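Local coordinates for protein molybdopterin converting factor, subunit 1 (Pyrococcus furiosus, PDB 1VJK) that probably serves as the small, ubiquitin-like MoaD-type subunit of molybdopterin synthase in molybdenum cofactor biosynthesis, at residues L42-E45 / I46-R49. Residues are numbered along the deposited sequence; the frame is centred on the assembly and turned at random.
Sequences LIEE and IKKR
Glu45 and Arg49, one helical turn apart, form the shorter of two salt bridges made within helix 39-49. The anti lone pair of Glu45 OE2 takes the N-H of Arg49 NE at 2.9 Å, almost straight at 175°, and the oxygen lies in the guanidinium plane, at its edge. The carboxylate stands 78° to that plane, in a single-oxygen bridge, not a paired one. Its i to i+3 counterpart sets Lys47 NZ 3.2 Å from Glu44 OE2, on the syn side but somewhat out of the carboxylate plane. Lys47 reaches there extended beyond CG, its CE running beside Ile43 CG2 at 3.7 Å, while Glu44 bends at chi2 (-51°) to meet it. With Lys47 cut back to an alanine, the Glu44 carboxylate would probably lose this mate and Ile43 CG2 its contact with the lysine chain. Beneath, Leu42 CG meets Ile46 CD1 at 4.1 Å on the buried side, packed against Val14, Tyr16 and Val91 of the sheet. Arg49 NH1 also bridges to Glu29, tying the helix end to strand 28-33. Such an amphipathic helix over a mixed sheet is characteristic of the ubiquitin-like fold: apolar contacts seat it, and charge pairs probably steady its flanks.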
# COMPACT_ATOMS: atom_id res chain seq x y z
N LEU A 42 -5.32 -1.41 4.42
CA LEU A 42 -3.94 -0.92 4.41
C LEU A 42 -3.82 0.42 3.69
O LEU A 42 -3.15 1.34 4.20
CB LEU A 42 -3.03 -1.96 3.76
CG LEU A 42 -1.58 -1.51 3.54
CD1 LEU A 42 -0.88 -1.13 4.90
CD2 LEU A 42 -0.81 -2.59 2.77
N ILE A 43 -4.50 0.56 2.55
CA ILE A 43 -4.49 1.83 1.83
C ILE A 43 -5.04 2.94 2.72
O ILE A 43 -4.46 4.05 2.79
CB ILE A 43 -5.27 1.70 0.52
CG1 ILE A 43 -4.49 0.82 -0.44
CG2 ILE A 43 -5.54 3.10 -0.10
CD1 ILE A 43 -5.26 0.41 -1.73
N GLU A 44 -6.16 2.67 3.43
CA GLU A 44 -6.67 3.70 4.35
C GLU A 44 -5.71 4.05 5.46
O GLU A 44 -5.64 5.24 5.86
CB GLU A 44 -8.04 3.30 4.89
CG GLU A 44 -9.11 3.26 3.81
CD GLU A 44 -9.18 4.53 2.97
OE1 GLU A 44 -9.49 5.60 3.53
OE2 GLU A 44 -8.91 4.47 1.75
N GLU A 45 -4.97 3.08 5.96
CA GLU A 45 -4.01 3.35 7.01
C GLU A 45 -2.82 4.16 6.48
O GLU A 45 -2.33 5.04 7.19
CB GLU A 45 -3.54 2.04 7.67
CG GLU A 45 -2.46 2.21 8.75
CD GLU A 45 -2.92 2.91 10.02
OE1 GLU A 45 -4.14 3.01 10.26
OE2 GLU A 45 -2.06 3.36 10.81
N ILE A 46 -2.37 3.89 5.24
CA ILE A 46 -1.29 4.70 4.65
C ILE A 46 -1.73 6.17 4.57
O ILE A 46 -0.96 7.07 4.96
CB ILE A 46 -0.90 4.14 3.27
CG1 ILE A 46 -0.15 2.82 3.48
CG2 ILE A 46 -0.05 5.14 2.52
CD1 ILE A 46 0.01 2.01 2.23
N LYS A 47 -2.97 6.38 4.13
CA LYS A 47 -3.52 7.74 4.04
C LYS A 47 -3.66 8.41 5.41
O LYS A 47 -3.46 9.64 5.53
CB LYS A 47 -4.87 7.71 3.33
CG LYS A 47 -4.78 7.29 1.91
CD LYS A 47 -6.19 7.20 1.31
CE LYS A 47 -6.17 6.77 -0.12
NZ LYS A 47 -7.57 6.38 -0.50
N LYS A 48 -3.97 7.63 6.44
CA LYS A 48 -4.09 8.15 7.79
C LYS A 48 -2.73 8.55 8.35
O LYS A 48 -2.61 9.56 9.05
CB LYS A 48 -4.74 7.10 8.69
CG LYS A 48 -4.95 7.55 10.13
CD LYS A 48 -5.69 6.48 10.95
CE LYS A 48 -5.95 6.99 12.35
NZ LYS A 48 -4.66 7.09 13.12
N ARG A 49 -1.69 7.76 8.06
CA ARG A 49 -0.36 8.06 8.57
C ARG A 49 0.30 9.20 7.82
O ARG A 49 1.13 9.93 8.36
CB ARG A 49 0.52 6.83 8.45
CG ARG A 49 0.15 5.75 9.38
CD ARG A 49 1.13 4.63 9.35
NE ARG A 49 0.76 3.58 10.31
CZ ARG A 49 1.64 2.77 10.91
NH1 ARG A 49 2.93 2.83 10.63
NH2 ARG A 49 1.17 1.87 11.74